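Toll-like receptor 13 (Mus musculus, PDB 4Z0C) recognises and binds bacterial 23S rRNA and signals through MYD88 and TRAF6 to activate NF-kappa-B and the inflammatory response. Local coordinates at residues Thr205-Ser210 with Lys229-Ser234; Asp478-Ser483 with Leu503-Ile508. One frame throughout, in Å; residues are numbered along the deposited sequence.

Contact 1. Residues Thr205-Ser210 with Lys229-Ser234. With NAG (2-acetamido-2-deoxy-beta-D-glucopyranose), chain N; NAG (2-acetamido-2-deoxy-beta-D-glucopyranose), chain F.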
loop_
_atom_site.group_PDB
_atom_site.type_symbol
_atom_site.label_atom_id
_atom_site.label_comp_id
_atom_site.label_asym_id
_atom_site.label_seq_id
_atom_site.Cartn_x
_atom_site.Cartn_y
_atom_site.Cartn_z
ATOM N N THR A 205 22.626 26.092 -35.141
ATOM C CA THR A 205 21.162 26.110 -35.257
ATOM C C THR A 205 20.460 26.363 -33.932
ATOM O O THR A 205 19.341 26.848 -33.907
ATOM C CB THR A 205 20.633 24.803 -35.833
ATOM O OG1 THR A 205 21.203 23.728 -35.091
ATOM C CG2 THR A 205 21.072 24.634 -37.272
ATOM N N ASN A 206 21.125 26.020 -32.838
ATOM C CA ASN A 206 20.538 26.103 -31.513
ATOM C C ASN A 206 21.476 26.839 -30.564
ATOM O O ASN A 206 22.599 26.405 -30.328
ATOM C CB ASN A 206 20.254 24.694 -30.942
ATOM C CG ASN A 206 19.087 23.973 -31.643
ATOM O OD1 ASN A 206 19.159 23.666 -32.836
ATOM N ND2 ASN A 206 18.017 23.682 -30.884
ATOM N N LEU A 207 21.000 27.944 -30.009
ATOM C CA LEU A 207 21.752 28.685 -29.009
ATOM C C LEU A 207 20.909 28.905 -27.784
ATOM O O LEU A 207 19.751 29.307 -27.884
ATOM C CB LEU A 207 22.181 30.047 -29.547
ATOM C CG LEU A 207 22.826 30.989 -28.523
ATOM C CD1 LEU A 207 24.160 30.460 -28.009
ATOM C CD2 LEU A 207 22.942 32.441 -29.067
ATOM N N SER A 208 21.488 28.664 -26.621
ATOM C CA SER A 208 20.802 29.009 -25.387
ATOM C C SER A 208 21.627 29.939 -24.529
ATOM O O SER A 208 22.817 29.710 -24.330
ATOM C CB SER A 208 20.419 27.751 -24.578
ATOM O OG SER A 208 19.838 28.164 -23.357
ATOM N N ALA A 209 21.002 30.998 -24.035
ATOM C CA ALA A 209 21.658 31.866 -23.067
ATOM C C ALA A 209 20.718 32.037 -21.891
ATOM O O ALA A 209 20.791 33.020 -21.162
ATOM C CB ALA A 209 22.011 33.225 -23.691
ATOM N N SER A 210 19.858 31.043 -21.691
ATOM C CA SER A 210 18.838 31.075 -20.651
ATOM C C SER A 210 19.396 31.147 -19.221
ATOM O O SER A 210 20.505 30.697 -18.958
ATOM C CB SER A 210 17.912 29.868 -20.806
ATOM O OG SER A 210 18.152 28.930 -19.784
ATOM N N LYS A 229 18.363 28.670 -35.655
ATOM C CA LYS A 229 16.964 28.264 -35.731
ATOM C C LYS A 229 16.151 28.390 -34.430
ATOM O O LYS A 229 14.944 28.586 -34.481
ATOM C CB LYS A 229 16.858 26.836 -36.250
ATOM C CG LYS A 229 17.249 26.641 -37.689
ATOM C CD LYS A 229 17.035 25.187 -38.088
ATOM C CE LYS A 229 17.544 24.917 -39.487
ATOM N NZ LYS A 229 17.236 23.528 -39.916
ATOM N N SER A 230 16.797 28.208 -33.283
ATOM C CA SER A 230 16.151 28.352 -31.987
ATOM C C SER A 230 17.009 29.222 -31.133
ATOM O O SER A 230 18.206 28.963 -30.980
ATOM C CB SER A 230 16.016 27.015 -31.233
ATOM O OG SER A 230 15.648 25.956 -32.088
ATOM N N LEU A 231 16.391 30.221 -30.524
ATOM C CA LEU A 231 17.113 31.078 -29.606
ATOM C C LEU A 231 16.405 30.969 -28.265
ATOM O O LEU A 231 15.213 31.188 -28.179
ATOM C CB LEU A 231 17.156 32.530 -30.129
ATOM C CG LEU A 231 17.806 33.560 -29.211
ATOM C CD1 LEU A 231 19.242 33.181 -28.938
ATOM C CD2 LEU A 231 17.706 34.957 -29.817
ATOM N N ASN A 232 17.139 30.579 -27.230
ATOM C CA ASN A 232 16.559 30.389 -25.915
ATOM C C ASN A 232 17.003 31.476 -24.956
ATOM O O ASN A 232 18.149 31.493 -24.512
ATOM C CB ASN A 232 16.937 29.003 -25.370
ATOM C CG ASN A 232 16.029 28.556 -24.240
ATOM O OD1 ASN A 232 15.466 29.382 -23.522
ATOM N ND2 ASN A 232 15.872 27.239 -24.090
ATOM N N LEU A 233 16.090 32.387 -24.655
ATOM C CA LEU A 233 16.351 33.493 -23.740
ATOM C C LEU A 233 15.456 33.397 -22.487
ATOM O O LEU A 233 15.127 34.409 -21.859
ATOM C CB LEU A 233 16.104 34.824 -24.459
ATOM C CG LEU A 233 17.035 35.203 -25.619
ATOM C CD1 LEU A 233 16.631 36.543 -26.180
ATOM C CD2 LEU A 233 18.516 35.174 -25.250
ATOM N N SER A 234 15.029 32.183 -22.164
ATOM C CA SER A 234 14.176 31.918 -20.994
ATOM C C SER A 234 14.870 32.272 -19.675
ATOM O O SER A 234 15.924 31.715 -19.353
ATOM C CB SER A 234 13.733 30.448 -20.977
ATOM O OG SER A 234 12.871 30.176 -19.884
HETATM C C1 NAG N . 17.039 22.872 -31.594
HETATM C C2 NAG N . 16.397 21.926 -30.569
HETATM C C3 NAG N . 15.247 21.137 -31.168
HETATM C C4 NAG N . 14.231 22.074 -31.797
HETATM C C5 NAG N . 14.938 22.938 -32.828
HETATM C C6 NAG N . 13.907 23.892 -33.437
HETATM C C7 NAG N . 17.843 21.074 -28.828
HETATM C C8 NAG N . 18.537 19.855 -28.285
HETATM N N2 NAG N . 17.350 20.966 -30.053
HETATM O O3 NAG N . 14.668 20.350 -30.160
HETATM O O4 NAG N . 13.194 21.352 -32.433
HETATM O O5 NAG N . 16.038 23.647 -32.256
HETATM O O6 NAG N . 14.491 24.630 -34.482
HETATM O O7 NAG N . 17.747 22.112 -28.171
HETATM C C1 NAG F . 15.080 26.890 -22.927
HETATM C C2 NAG F . 14.162 25.743 -23.325
HETATM C C3 NAG F . 13.385 25.193 -22.126
HETATM C C4 NAG F . 14.340 24.930 -20.975
HETATM C C5 NAG F . 15.003 26.268 -20.671
HETATM C C6 NAG F . 15.823 26.289 -19.393
HETATM C C7 NAG F . 13.186 25.569 -25.485
HETATM C C8 NAG F . 12.152 25.998 -26.484
HETATM N N2 NAG F . 13.244 26.223 -24.336
HETATM O O3 NAG F . 12.683 24.027 -22.477
HETATM O O4 NAG F . 13.646 24.387 -19.879
HETATM O O5 NAG F . 15.828 26.538 -21.777
HETATM O O6 NAG F . 16.509 25.061 -19.328
HETATM O O7 NAG F . 13.952 24.636 -25.709
#
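Two neighbouring parallel strands of the leucine-rich-repeat solenoid, 206-208 in LRR 8 and 230-232 in LRR 9, illustrate how this fold stacks its repeats: the main chains do the joining, and the alternating side chains give the strands two unlike faces. The short axes run 7° apart. T205 O opens the pairing by accepting twice, from S230 N nearly along the C=O axis and from K229 N at 2.7 Å, above the carbonyl plane. L207 then bonds on both its backbone sides: its N meets S230 O in an almost straight bond (177°), and its O takes N232 N. A209 N to N232 O, 2.9 Å, completes the series. On the face turned into the solenoid, L207 and L231 each hold CG anti to the backbone N and lie side by side, CD2 of L207 against CD1 of L231 at 3.8 Å. At the end of the strands A209 and L233 both touch L194.

The other face carries sugar. N206 and N232 are each bonded through ND2 to an N-acetylglucosamine, and each begins an Asn-Leu-Ser glycosylation sequon. Their first torsions differ: CG of N206 is anti to its own carbonyl carbon (-71°), that of N232 anti to its N. The remaining carboxamide oxygen of N232, OD1, accepts from S234 N at 3.1 Å, an Asx turn that helps fix the amide's orientation. Across from N206, on the neighbouring strand, S230 OG hydrogen-bonds to ring oxygen O5 of the sugar on N206, modelled at a very short 2.3 Å.

Contact 2. Residues Asp478-Ser483 with Leu503-Ile508; sequences DLMYNS and LGFNKI. With nucleotides of chain C.
L479 O is gripped by two amide donors, N482 ND2 and N506 ND2, the asparagines of the repeated LxLxxN motif in LRR 19 and LRR 20. Both bonds are nearly straight and both donors lie above the carbonyl plane, N482 ND2 much further out of it; the bond from N506 ND2, 3.0 Å, crosses the contact. N506 ND2 spends its other hydrogen on L503 O of its own turn, 3.1 Å away, and its OD1 receives L484 N, so this buried carboxamide is held at both ends; in parallel, N482 OD1 accepts from L460 N. Beside it, Y481 N bonds to G504 O at 3.2 Å, tying the two turns by their backbones, while L479 CB packs on L503 CD2 at 3.6 Å.

Beyond the turns Y481 and F505 point the same way in an offset stack, with planes only 4° apart and centroids separated by 4.5 Å. The slip sets F505 CB over the centre of the tyrosine ring and puts Y481 OH over the centre of the phenylalanine ring; H457 also stacks on Y481. The bent chain of M480 brings CE to the edge of the F505 ring and, at 3.3 Å, to N3 of G3 in the bound RNA. D478 holds that base: OD1 closes an Asx turn with M480 N, and OD2 accepts from both N2 and N1 of G3, the latter at 2.8 Å.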
loop_
_atom_site.group_PDB
_atom_site.type_symbol
_atom_site.label_atom_id
_atom_site.label_comp_id
_atom_site.label_asym_id
_atom_site.label_seq_id
_atom_site.Cartn_x
_atom_site.Cartn_y
_atom_site.Cartn_z
ATOM N N ASP A 478 -3.723 -1.545 -17.311
ATOM C CA ASP A 478 -3.004 -1.291 -16.072
ATOM C C ASP A 478 -3.989 -1.094 -14.907
ATOM O O ASP A 478 -4.720 -0.096 -14.858
ATOM C CB ASP A 478 -2.134 -0.049 -16.222
ATOM C CG ASP A 478 -1.255 0.208 -14.999
ATOM O OD1 ASP A 478 -1.495 -0.418 -13.947
ATOM O OD2 ASP A 478 -0.331 1.049 -15.076
ATOM N N LEU A 479 -4.002 -2.050 -13.972
ATOM C CA LEU A 479 -4.869 -1.994 -12.790
ATOM C C LEU A 479 -4.068 -2.016 -11.497
ATOM O O LEU A 479 -4.587 -2.390 -10.459
ATOM C CB LEU A 479 -5.866 -3.158 -12.791
ATOM C CG LEU A 479 -7.031 -3.012 -13.767
ATOM C CD1 LEU A 479 -7.765 -4.321 -13.986
ATOM C CD2 LEU A 479 -7.987 -1.953 -13.251
ATOM N N MET A 480 -2.798 -1.634 -11.569
ATOM C CA MET A 480 -1.919 -1.650 -10.398
ATOM C C MET A 480 -2.355 -0.684 -9.304
ATOM O O MET A 480 -2.992 0.345 -9.572
ATOM C CB MET A 480 -0.483 -1.325 -10.816
ATOM C CG MET A 480 0.064 -2.258 -11.920
ATOM S SD MET A 480 1.428 -3.345 -11.448
ATOM C CE MET A 480 2.717 -2.206 -10.951
ATOM N N TYR A 481 -2.010 -1.020 -8.066
ATOM C CA TYR A 481 -2.291 -0.142 -6.928
ATOM C C TYR A 481 -3.766 0.206 -6.765
ATOM O O TYR A 481 -4.139 1.361 -6.699
ATOM C CB TYR A 481 -1.437 1.114 -6.986
ATOM C CG TYR A 481 0.010 0.810 -6.758
ATOM C CD1 TYR A 481 0.521 0.721 -5.475
ATOM C CD2 TYR A 481 0.862 0.563 -7.826
ATOM C CE1 TYR A 481 1.855 0.420 -5.257
ATOM C CE2 TYR A 481 2.203 0.254 -7.617
ATOM C CZ TYR A 481 2.690 0.198 -6.333
ATOM O OH TYR A 481 4.016 -0.104 -6.115
ATOM N N ASN A 482 -4.594 -0.824 -6.702
ATOM C CA ASN A 482 -5.972 -0.674 -6.293
ATOM C C ASN A 482 -6.254 -1.584 -5.124
ATOM O O ASN A 482 -5.337 -1.917 -4.375
ATOM C CB ASN A 482 -6.921 -0.931 -7.458
ATOM C CG ASN A 482 -6.977 0.241 -8.417
ATOM O OD1 ASN A 482 -7.614 1.255 -8.123
ATOM N ND2 ASN A 482 -6.309 0.114 -9.555
ATOM N N SER A 483 -7.520 -1.959 -4.948
ATOM C CA SER A 483 -7.920 -2.819 -3.834
ATOM C C SER A 483 -8.729 -4.010 -4.320
ATOM O O SER A 483 -9.599 -4.524 -3.605
ATOM C CB SER A 483 -8.741 -2.025 -2.802
ATOM O OG SER A 483 -7.932 -1.078 -2.125
ATOM N N LEU A 503 -1.737 -6.300 -12.557
ATOM C CA LEU A 503 -2.622 -6.375 -11.402
ATOM C C LEU A 503 -1.833 -6.368 -10.103
ATOM O O LEU A 503 -2.324 -6.803 -9.072
ATOM C CB LEU A 503 -3.463 -7.638 -11.477
ATOM C CG LEU A 503 -4.633 -7.658 -12.459
ATOM C CD1 LEU A 503 -5.187 -9.084 -12.542
ATOM C CD2 LEU A 503 -5.721 -6.701 -12.045
ATOM N N GLY A 504 -0.593 -5.917 -10.164
ATOM C CA GLY A 504 0.259 -5.931 -8.991
ATOM C C GLY A 504 -0.233 -4.957 -7.945
ATOM O O GLY A 504 -0.974 -4.046 -8.261
ATOM N N PHE A 505 0.173 -5.164 -6.696
ATOM C CA PHE A 505 -0.171 -4.263 -5.595
ATOM C C PHE A 505 -1.663 -4.022 -5.431
ATOM O O PHE A 505 -2.110 -2.900 -5.222
ATOM C CB PHE A 505 0.610 -2.962 -5.702
ATOM C CG PHE A 505 2.082 -3.172 -5.850
ATOM C CD1 PHE A 505 2.887 -3.293 -4.733
ATOM C CD2 PHE A 505 2.656 -3.291 -7.106
ATOM C CE1 PHE A 505 4.258 -3.507 -4.862
ATOM C CE2 PHE A 505 4.023 -3.507 -7.250
ATOM C CZ PHE A 505 4.824 -3.621 -6.122
ATOM N N ASN A 506 -2.424 -5.105 -5.540
ATOM C CA ASN A 506 -3.806 -5.131 -5.101
ATOM C C ASN A 506 -3.974 -5.979 -3.827
ATOM O O ASN A 506 -3.078 -6.014 -2.977
ATOM C CB ASN A 506 -4.694 -5.636 -6.236
ATOM C CG ASN A 506 -5.026 -4.550 -7.222
ATOM O OD1 ASN A 506 -5.981 -3.804 -7.028
ATOM N ND2 ASN A 506 -4.226 -4.432 -8.277
ATOM N N LYS A 507 -5.120 -6.644 -3.693
ATOM C CA LYS A 507 -5.397 -7.501 -2.534
ATOM C C LYS A 507 -5.856 -8.872 -2.994
ATOM O O LYS A 507 -6.796 -9.437 -2.438
ATOM C CB LYS A 507 -6.508 -6.883 -1.675
ATOM C CG LYS A 507 -6.087 -5.633 -0.924
ATOM C CD LYS A 507 -7.230 -4.672 -0.742
ATOM C CE LYS A 507 -6.959 -3.736 0.425
ATOM N NZ LYS A 507 -7.656 -4.193 1.668
ATOM N N ILE A 508 -5.198 -9.396 -4.020
ATOM C CA ILE A 508 -5.587 -10.664 -4.604
ATOM C C ILE A 508 -4.966 -11.778 -3.792
ATOM O O ILE A 508 -3.799 -12.123 -3.969
ATOM C CB ILE A 508 -5.195 -10.750 -6.082
ATOM C CG1 ILE A 508 -5.904 -9.637 -6.857
ATOM C CG2 ILE A 508 -5.561 -12.113 -6.635
ATOM C CD1 ILE A 508 -5.303 -9.326 -8.171
ATOM P P G C 3 7.663 2.305 -6.065
ATOM O OP1 G C 3 6.646 2.541 -5.033
ATOM O OP2 G C 3 8.886 1.562 -5.679
ATOM O "O5'" G C 3 6.929 1.558 -7.265
ATOM C "C5'" G C 3 7.014 0.130 -7.320
ATOM C "C4'" G C 3 7.056 -0.422 -8.727
ATOM O "O4'" G C 3 5.761 -0.258 -9.355
ATOM C "C3'" G C 3 8.073 0.218 -9.677
ATOM O "O3'" G C 3 8.485 -0.754 -10.636
ATOM C "C2'" G C 3 7.225 1.251 -10.405
ATOM O "O2'" G C 3 7.731 1.592 -11.670
ATOM C "C1'" G C 3 5.892 0.510 -10.530
ATOM N N9 G C 3 4.703 1.348 -10.621
ATOM C C8 G C 3 4.282 2.296 -9.723
ATOM N N7 G C 3 3.153 2.844 -10.071
ATOM C C5 G C 3 2.800 2.212 -11.257
ATOM C C6 G C 3 1.673 2.385 -12.104
ATOM O O6 G C 3 0.727 3.164 -12.003
ATOM N N1 G C 3 1.712 1.534 -13.193
ATOM C C2 G C 3 2.716 0.634 -13.448
ATOM N N2 G C 3 2.561 -0.088 -14.565
ATOM N N3 G C 3 3.775 0.462 -12.675
ATOM C C4 G C 3 3.750 1.277 -11.605
#

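Overall arrangement
Both contacts join successive repeats of the same solenoid, but at different points of the repeat: contact 1 on the strands, contact 2 on the turn that follows them. They lie on opposite sides of the chain's centre, their nearest atoms about 32 Å apart. Most touching residues are buried in both; the leucines and motif asparagines lie inside, the sugar-bearing face of contact 1 and the aromatic end of contact 2 nearer the surface. The shared principle is a repeated scaffold that carries different side chains. All five hydrogen bonds across contact 1 are between main-chain atoms, and its nearest atom is about 18 Å from the RNA. In contact 2 the motif asparagine supplies one of two crossing hydrogen bonds, and aromatic, sulfur and carboxylate groups meet a nucleotide.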